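Local coordinates for sialyltransferase 0160 (Photobacterium damselae, PDB 4R84), which transfers N-acetylneuraminic acid from its CMP-activated donor to galactoside acceptors, probably in alpha-2,6 linkage, as a glycosyltransferase of the GT-B structural group, at residues 127-130 and 131-135; 134-137 and 138-142; 152-155 and 156-159. All coordinates share one frame; numbering follows the deposited sequence.

Interaction 1: residues 127-130 and 131-135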
loop_
_atom_site.group_PDB
_atom_site.type_symbol
_atom_site.label_atom_id
_atom_site.label_comp_id
_atom_site.label_asym_id
_atom_site.label_seq_id
_atom_site.Cartn_x
_atom_site.Cartn_y
_atom_site.Cartn_z
ATOM N N ALA A 127 1.645 -10.113 2.319
ATOM C CA ALA A 127 3.012 -9.669 2.580
ATOM C C ALA A 127 3.024 -8.495 3.569
ATOM O O ALA A 127 2.171 -8.416 4.459
ATOM C CB ALA A 127 3.697 -9.287 1.281
ATOM N N SER A 128 4.013 -7.612 3.454
ATOM C CA SER A 128 4.106 -6.484 4.375
ATOM C C SER A 128 3.906 -5.157 3.684
ATOM O O SER A 128 3.047 -4.369 4.075
ATOM C CB SER A 128 5.463 -6.466 5.087
ATOM O OG SER A 128 5.517 -7.466 6.079
ATOM N N LEU A 129 4.727 -4.913 2.678
ATOM C CA LEU A 129 4.787 -3.611 2.023
ATOM C C LEU A 129 3.428 -3.167 1.424
ATOM O O LEU A 129 2.978 -2.055 1.707
ATOM C CB LEU A 129 5.894 -3.634 0.947
ATOM C CG LEU A 129 6.151 -2.269 0.305
ATOM C CD1 LEU A 129 6.336 -1.210 1.391
ATOM C CD2 LEU A 129 7.360 -2.362 -0.625
ATOM N N PRO A 130 2.744 -4.040 0.658
ATOM C CA PRO A 130 1.418 -3.615 0.180
ATOM C C PRO A 130 0.467 -3.294 1.317
ATOM O O PRO A 130 -0.229 -2.283 1.268
ATOM C CB PRO A 130 0.931 -4.827 -0.632
ATOM C CG PRO A 130 2.231 -5.489 -1.094
ATOM C CD PRO A 130 3.116 -5.362 0.113
ATOM N N SER A 131 0.458 -4.114 2.359
ATOM C CA SER A 131 -0.443 -3.841 3.489
ATOM C C SER A 131 -0.123 -2.506 4.179
ATOM O O SER A 131 -1.034 -1.771 4.549
ATOM C CB SER A 131 -0.382 -4.979 4.513
ATOM O OG SER A 131 -0.763 -6.200 3.914
ATOM N N LEU A 132 1.162 -2.194 4.348
ATOM C CA LEU A 132 1.566 -0.959 5.007
ATOM C C LEU A 132 1.178 0.269 4.173
ATOM O O LEU A 132 0.692 1.263 4.712
ATOM C CB LEU A 132 3.074 -0.964 5.288
ATOM C CG LEU A 132 3.546 -2.027 6.293
ATOM C CD1 LEU A 132 5.070 -2.085 6.308
ATOM C CD2 LEU A 132 3.039 -1.703 7.681
ATOM N N GLN A 133 1.378 0.193 2.864
ATOM C CA GLN A 133 0.966 1.272 1.960
ATOM C C GLN A 133 -0.539 1.449 2.012
ATOM O O GLN A 133 -1.047 2.567 2.060
ATOM C CB GLN A 133 1.381 0.966 0.530
ATOM C CG GLN A 133 2.880 1.066 0.301
ATOM C CD GLN A 133 3.351 2.480 0.007
ATOM O OE1 GLN A 133 2.621 3.290 -0.572
ATOM N NE2 GLN A 133 4.589 2.783 0.396
ATOM N N GLN A 134 -1.238 0.327 2.013
ATOM C CA GLN A 134 -2.695 0.344 2.049
ATOM C C GLN A 134 -3.189 0.927 3.365
ATOM O O GLN A 134 -4.175 1.656 3.384
ATOM C CB GLN A 134 -3.227 -1.070 1.827
ATOM C CG GLN A 134 -3.030 -1.565 0.380
ATOM C CD GLN A 134 -3.219 -3.055 0.253
ATOM O OE1 GLN A 134 -3.847 -3.679 1.100
ATOM N NE2 GLN A 134 -2.647 -3.644 -0.800
ATOM N N LEU A 135 -2.505 0.622 4.469
ATOM C CA LEU A 135 -2.928 1.143 5.763
ATOM C C LEU A 135 -2.844 2.671 5.785
ATOM O O LEU A 135 -3.737 3.336 6.318
ATOM C CB LEU A 135 -2.092 0.557 6.901
ATOM C CG LEU A 135 -2.434 1.075 8.293
ATOM C CD1 LEU A 135 -3.926 0.877 8.627
ATOM C CD2 LEU A 135 -1.552 0.353 9.314
HETATM O O HOH W 1 -0.182 -8.483 5.372
#
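The side-chain amide of Gln134 lies with one face turned to Pro130, whose CB and O both stand on that side. NE2 of Gln134 comes 3.8 Å from CB of Pro130, while OE1 is taken by the indole N-H of Trp154. This is the opening of helix 129-144, the crossover helix of a Rossmann-type beta-alpha-beta unit between strands 106-125 and 149-154. The first turns are closed by backbone bonds from Leu132 N to Ser128 O, Gln133 N to Leu129 O and Gln134 N to Pro130 O; the middle one is nearly straight, at 170°. Pro130 lies in the first turn, where its missing N-H interrupts no backbone bond of the helix. CD1 of Leu129 rests 4.3 Å from CG of Gln133, and the bend of the Gln133 chain at chi2 (-85°) carries its amide off to the carbonyl oxygen of Pro321. Ser128 belongs to the pocket for the CMP-sugar analogue, and its hydroxyl is hydrogen-bonded to that of Ser432. Ser131 is held twice at OG, by the carboxylate of Asp125 and by a water that donates to it at 2.8 Å. That water also donates to the backbone oxygen of Ala127, a short bond whose oxygens are 2.5 Å apart.

Interaction 2: residues 134-137 and 138-142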
loop_
_atom_site.group_PDB
_atom_site.type_symbol
_atom_site.label_atom_id
_atom_site.label_comp_id
_atom_site.label_asym_id
_atom_site.label_seq_id
_atom_site.Cartn_x
_atom_site.Cartn_y
_atom_site.Cartn_z
ATOM N N GLN A 134 -1.238 0.327 2.013
ATOM C CA GLN A 134 -2.695 0.344 2.049
ATOM C C GLN A 134 -3.189 0.927 3.365
ATOM O O GLN A 134 -4.175 1.656 3.384
ATOM C CB GLN A 134 -3.227 -1.070 1.827
ATOM C CG GLN A 134 -3.030 -1.565 0.380
ATOM C CD GLN A 134 -3.219 -3.055 0.253
ATOM O OE1 GLN A 134 -3.847 -3.679 1.100
ATOM N NE2 GLN A 134 -2.647 -3.644 -0.800
ATOM N N LEU A 135 -2.505 0.622 4.469
ATOM C CA LEU A 135 -2.928 1.143 5.763
ATOM C C LEU A 135 -2.844 2.671 5.785
ATOM O O LEU A 135 -3.737 3.336 6.318
ATOM C CB LEU A 135 -2.092 0.557 6.901
ATOM C CG LEU A 135 -2.434 1.075 8.293
ATOM C CD1 LEU A 135 -3.926 0.877 8.627
ATOM C CD2 LEU A 135 -1.552 0.353 9.314
ATOM N N ILE A 136 -1.781 3.229 5.215
ATOM C CA ILE A 136 -1.677 4.683 5.129
ATOM C C ILE A 136 -2.835 5.241 4.315
ATOM O O ILE A 136 -3.491 6.215 4.714
ATOM C CB ILE A 136 -0.358 5.125 4.473
ATOM C CG1 ILE A 136 0.844 4.656 5.300
ATOM C CG2 ILE A 136 -0.373 6.654 4.255
ATOM C CD1 ILE A 136 1.079 5.451 6.546
ATOM N N HIS A 137 -3.135 4.581 3.203
ATOM C CA HIS A 137 -4.220 5.050 2.351
ATOM C C HIS A 137 -5.561 5.017 3.090
ATOM O O HIS A 137 -6.369 5.957 2.980
ATOM C CB HIS A 137 -4.313 4.213 1.078
ATOM C CG HIS A 137 -5.473 4.596 0.214
ATOM N ND1 HIS A 137 -5.425 5.659 -0.662
ATOM C CD2 HIS A 137 -6.732 4.098 0.138
ATOM C CE1 HIS A 137 -6.596 5.777 -1.268
ATOM N NE2 HIS A 137 -7.405 4.841 -0.799
ATOM N N ILE A 138 -5.790 3.940 3.843
ATOM C CA ILE A 138 -7.018 3.778 4.628
ATOM C C ILE A 138 -7.159 4.893 5.656
ATOM O O ILE A 138 -8.241 5.454 5.848
ATOM C CB ILE A 138 -7.047 2.394 5.331
ATOM C CG1 ILE A 138 -7.346 1.302 4.301
ATOM C CG2 ILE A 138 -8.083 2.356 6.448
ATOM C CD1 ILE A 138 -7.264 -0.144 4.821
ATOM N N ILE A 139 -6.062 5.227 6.320
ATOM C CA ILE A 139 -6.123 6.264 7.338
ATOM C C ILE A 139 -6.494 7.607 6.709
ATOM O O ILE A 139 -7.318 8.348 7.261
ATOM C CB ILE A 139 -4.796 6.341 8.102
ATOM C CG1 ILE A 139 -4.650 5.084 8.955
ATOM C CG2 ILE A 139 -4.759 7.582 9.005
ATOM C CD1 ILE A 139 -3.219 4.881 9.477
ATOM N N GLN A 140 -5.931 7.893 5.537
ATOM C CA GLN A 140 -6.298 9.099 4.794
ATOM C C GLN A 140 -7.757 9.029 4.347
ATOM O O GLN A 140 -8.503 10.001 4.453
ATOM C CB GLN A 140 -5.426 9.281 3.553
ATOM C CG GLN A 140 -3.914 9.459 3.807
ATOM C CD GLN A 140 -3.091 9.218 2.535
ATOM O OE1 GLN A 140 -3.577 8.622 1.575
ATOM N NE2 GLN A 140 -1.844 9.673 2.532
ATOM N N ALA A 141 -8.141 7.873 3.823
ATOM C CA ALA A 141 -9.464 7.709 3.207
ATOM C C ALA A 141 -10.619 7.742 4.202
ATOM O O ALA A 141 -11.749 8.095 3.830
ATOM C CB ALA A 141 -9.502 6.403 2.394
ATOM N N LYS A 142 -10.363 7.348 5.448
ATOM C CA LYS A 142 -11.386 7.424 6.482
ATOM C C LYS A 142 -11.794 8.881 6.688
ATOM O O LYS A 142 -12.963 9.184 6.954
ATOM C CB LYS A 142 -10.898 6.806 7.797
ATOM C CG LYS A 142 -11.818 7.109 8.980
ATOM C CD LYS A 142 -13.195 6.506 8.796
ATOM C CE LYS A 142 -14.189 7.070 9.813
ATOM N NZ LYS A 142 -13.680 7.119 11.213
HETATM O O HOH W 2 -3.117 7.362 -0.857
#
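His137 and Gln140 meet through a water rather than directly, since ND1 of His137 and OE1 of Gln140 are 4.1 Å apart. The water sits in the imidazole plane 2.9 Å from ND1 and donates to OE1 at 2.8 Å. Ring and amide planes are turned 68° from each other, and the ring also meets that of Tyr202.

Four backbone bonds hold this middle part of helix 129-144, running from the N-H groups of Ile138, Ile139, Gln140 and Ala141 to the carbonyl oxygens of Gln134 to His137 in turn. The last, from Ala141 N to His137 O, is 2.7 Å long.

Apolar contact follows another flank. Leu135 and Ile139 cross obliquely, with CG of Leu135 4.1 Å from CD1 of Ile139. With CG anti to the backbone N (chi1 178°), the Leu135 chain runs outward from the helix, and the extended Ile139 chain reaches back to set its CD1 beside it. Phe336 of helix 330-340 covers Leu135 and Ile136. CG2 of Ile136 lies 3.8 Å from NE2 of Gln140, an apolar branch beside an amide.

Aliphatic side chains thus fill the flanks facing strands and helix 330-340, while one water links the partly exposed His137 and Gln140.

Interaction 3: residues 152-155 and 156-159. With CSF (cytidine-5'-monophosphate-3-fluoro-N-acetyl-neuraminic acid), chain E.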
loop_
_atom_site.group_PDB
_atom_site.type_symbol
_atom_site.label_atom_id
_atom_site.label_comp_id
_atom_site.label_asym_id
_atom_site.label_seq_id
_atom_site.Cartn_x
_atom_site.Cartn_y
_atom_site.Cartn_z
ATOM N N VAL A 152 -11.077 -5.921 4.690
ATOM C CA VAL A 152 -9.614 -6.059 4.765
ATOM C C VAL A 152 -9.181 -7.480 5.111
ATOM O O VAL A 152 -9.576 -8.032 6.142
ATOM C CB VAL A 152 -9.005 -5.088 5.801
ATOM C CG1 VAL A 152 -7.474 -5.292 5.877
ATOM C CG2 VAL A 152 -9.296 -3.607 5.450
ATOM N N SER A 153 -8.335 -8.047 4.251
ATOM C CA SER A 153 -7.734 -9.361 4.484
ATOM C C SER A 153 -6.238 -9.264 4.361
ATOM O O SER A 153 -5.707 -9.341 3.254
ATOM C CB SER A 153 -8.264 -10.386 3.481
ATOM O OG SER A 153 -9.623 -10.676 3.767
ATOM N N TRP A 154 -5.576 -9.093 5.504
ATOM C CA TRP A 154 -4.129 -8.939 5.582
ATOM C C TRP A 154 -3.545 -10.041 6.442
ATOM O O TRP A 154 -4.033 -10.297 7.536
ATOM C CB TRP A 154 -3.749 -7.605 6.202
ATOM C CG TRP A 154 -3.976 -6.394 5.378
ATOM C CD1 TRP A 154 -4.054 -6.311 4.020
ATOM C CD2 TRP A 154 -4.151 -5.071 5.883
ATOM N NE1 TRP A 154 -4.275 -4.991 3.651
ATOM C CE2 TRP A 154 -4.338 -4.218 4.779
ATOM C CE3 TRP A 154 -4.196 -4.525 7.175
ATOM C CZ2 TRP A 154 -4.543 -2.842 4.921
ATOM C CZ3 TRP A 154 -4.397 -3.155 7.316
ATOM C CH2 TRP A 154 -4.571 -2.331 6.193
ATOM N N LYS A 155 -2.477 -10.669 5.981
ATOM C CA LYS A 155 -1.907 -11.768 6.751
ATOM C C LYS A 155 -0.968 -11.287 7.851
ATOM O O LYS A 155 -0.897 -11.902 8.917
ATOM C CB LYS A 155 -1.173 -12.732 5.810
ATOM C CG LYS A 155 -0.851 -14.081 6.454
ATOM C CD LYS A 155 -0.601 -15.143 5.388
ATOM C CE LYS A 155 -0.084 -16.443 6.000
ATOM N NZ LYS A 155 1.299 -16.252 6.572
ATOM N N ARG A 156 -0.259 -10.186 7.605
ATOM C CA ARG A 156 0.819 -9.769 8.511
ATOM C C ARG A 156 0.437 -8.561 9.369
ATOM O O ARG A 156 0.846 -8.452 10.519
ATOM C CB ARG A 156 2.097 -9.476 7.726
ATOM C CG ARG A 156 2.727 -10.697 7.034
ATOM C CD ARG A 156 4.235 -10.505 6.867
ATOM N NE ARG A 156 4.863 -10.297 8.168
ATOM C CZ ARG A 156 6.090 -9.815 8.342
ATOM N NH1 ARG A 156 6.822 -9.476 7.288
ATOM N NH2 ARG A 156 6.574 -9.661 9.573
ATOM N N VAL A 157 -0.311 -7.632 8.797
ATOM C CA VAL A 157 -0.781 -6.482 9.562
ATOM C C VAL A 157 -2.112 -6.770 10.250
ATOM O O VAL A 157 -3.113 -7.118 9.601
ATOM C CB VAL A 157 -0.913 -5.248 8.671
ATOM C CG1 VAL A 157 -1.495 -4.077 9.469
ATOM C CG2 VAL A 157 0.436 -4.887 8.092
ATOM N N THR A 158 -2.133 -6.603 11.571
ATOM C CA THR A 158 -3.300 -6.942 12.377
ATOM C C THR A 158 -4.039 -5.709 12.884
ATOM O O THR A 158 -3.470 -4.870 13.565
ATOM C CB THR A 158 -2.902 -7.812 13.578
ATOM O OG1 THR A 158 -2.347 -9.036 13.093
ATOM C CG2 THR A 158 -4.119 -8.128 14.428
ATOM N N VAL A 159 -5.312 -5.600 12.513
ATOM C CA VAL A 159 -6.146 -4.503 12.955
ATOM C C VAL A 159 -7.113 -5.040 14.010
ATOM O O VAL A 159 -7.930 -5.894 13.698
ATOM C CB VAL A 159 -6.912 -3.884 11.785
ATOM C CG1 VAL A 159 -7.582 -2.613 12.228
ATOM C CG2 VAL A 159 -5.955 -3.610 10.621
HETATM C C5A CSF E . 12.918 -16.222 0.864
HETATM C C4A CSF E . 11.482 -15.740 1.028
HETATM C C2A CSF E . 12.028 -15.125 3.422
HETATM O O6A CSF E . 13.369 -15.564 3.139
HETATM C C6A CSF E . 13.802 -15.400 1.794
HETATM C C3A CSF E . 11.034 -15.842 2.491
HETATM O O4A CSF E . 10.632 -16.533 0.189
HETATM N N5A CSF E . 13.341 -16.031 -0.505
HETATM C C7A CSF E . 15.231 -15.898 1.715
HETATM C C8A CSF E . 16.124 -15.076 2.627
HETATM C C9A CSF E . 17.588 -15.432 2.396
HETATM O O9A CSF E . 18.373 -14.601 3.250
HETATM O O8A CSF E . 15.937 -13.699 2.302
HETATM O O7A CSF E . 15.281 -17.261 2.143
HETATM C C1A CSF E . 11.702 -15.458 4.864
HETATM O OBA CSF E . 10.620 -15.060 5.339
HETATM O OAA CSF E . 12.512 -16.132 5.543
HETATM O O1A CSF E . 11.839 -13.721 3.234
HETATM O O2A CSF E . 12.796 -11.517 2.578
HETATM N N1 CSF E . 12.082 -9.344 8.051
HETATM C C2 CSF E . 12.333 -8.415 9.073
HETATM N N3 CSF E . 13.541 -8.392 9.680
HETATM C C4 CSF E . 14.497 -9.261 9.287
HETATM C C5 CSF E . 14.254 -10.196 8.281
HETATM C C6 CSF E . 13.007 -10.227 7.667
HETATM C "C3'" CSF E . 10.738 -9.059 5.132
HETATM C "C2'" CSF E . 10.555 -8.284 6.410
HETATM C "C1'" CSF E . 10.735 -9.358 7.459
HETATM O "O4'" CSF E . 10.488 -10.617 6.825
HETATM C "C4'" CSF E . 10.087 -10.378 5.477
HETATM P PA CSF E . 12.779 -12.497 3.725
HETATM O "O5'" CSF E . 11.936 -11.737 4.835
HETATM C "C5'" CSF E . 10.551 -11.523 4.604
HETATM O "O3'" CSF E . 10.147 -8.390 4.025
HETATM O "O2'" CSF E . 9.203 -7.818 6.522
HETATM N N4 CSF E . 15.709 -9.240 9.893
HETATM O O2 CSF E . 11.422 -7.613 9.412
HETATM O O3A CSF E . 14.058 -12.958 4.370
HETATM C C10 CSF E . 13.880 -17.002 -1.246
HETATM O O10 CSF E . 13.975 -18.156 -0.853
HETATM C C11 CSF E . 14.386 -16.576 -2.597
HETATM F F3A CSF E . 10.957 -17.161 2.875
#
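Trp154 packs against Val157 and Val159 as the chain turns back on itself after strand 149-154. The indole and Val157 lie side by side and point the same way, with CE3 of Trp154 3.6 Å from CG1 of Val157. Farther along the six-membered ring, CZ3 of Trp154 is 3.7 Å from CG2 of Val159, which approaches at a slant. The carbonyl oxygen of Val157 is at the edge of the indole, in its plane, 3.5 Å from CB of Trp154. Val152, two residues back on the strand, covers one face: its CG1 stands 3.3 Å above the indole plane, over the centre.

At the bend, Arg156 points instead into the donor pocket. Its chain is bent at chi3 (58°), and NH1 of Arg156 gives a hydrogen bond of 3.0 Å to O2' of the bound CMP-3-fluoro-sialic acid. The ribose oxygen lies at the guanidinium edge, in its plane, although the bond itself is bent, with an angle of 142° at the hydrogen. Pro408 and Ser432 also touch the arginine side chain.

Outside this shell, beyond its bond to Gln134, the indole touches Ser131, Leu135 and Ile138. Trp154 thus joins the loop to helix 129-144, while its strand runs parallel to both neighbours, 106-125 and 169-175.

In the fold
Interactions 1 and 2 are successive, buried parts of helix 129-144 and share Gln134 and Leu135; interaction 3 lies at the surface, where the following strand 149-154 ends in a loop. Main-chain hydrogen bonds dominate the two helical contacts, whereas none crosses between the segments of interaction 3, which relies on an indole packed against valines. The strand meets both helical parts through Trp154: CD1 lies 3.3 Å from Ser131 OG, and CH2 lies 3.7 Å from Ile138 CD1. Interactions 1 and 3 reach the donor pocket through Ser128 and Arg156, while in interaction 2, farther along the helix, the side chain of Leu135 lies about 14 Å from the ligand.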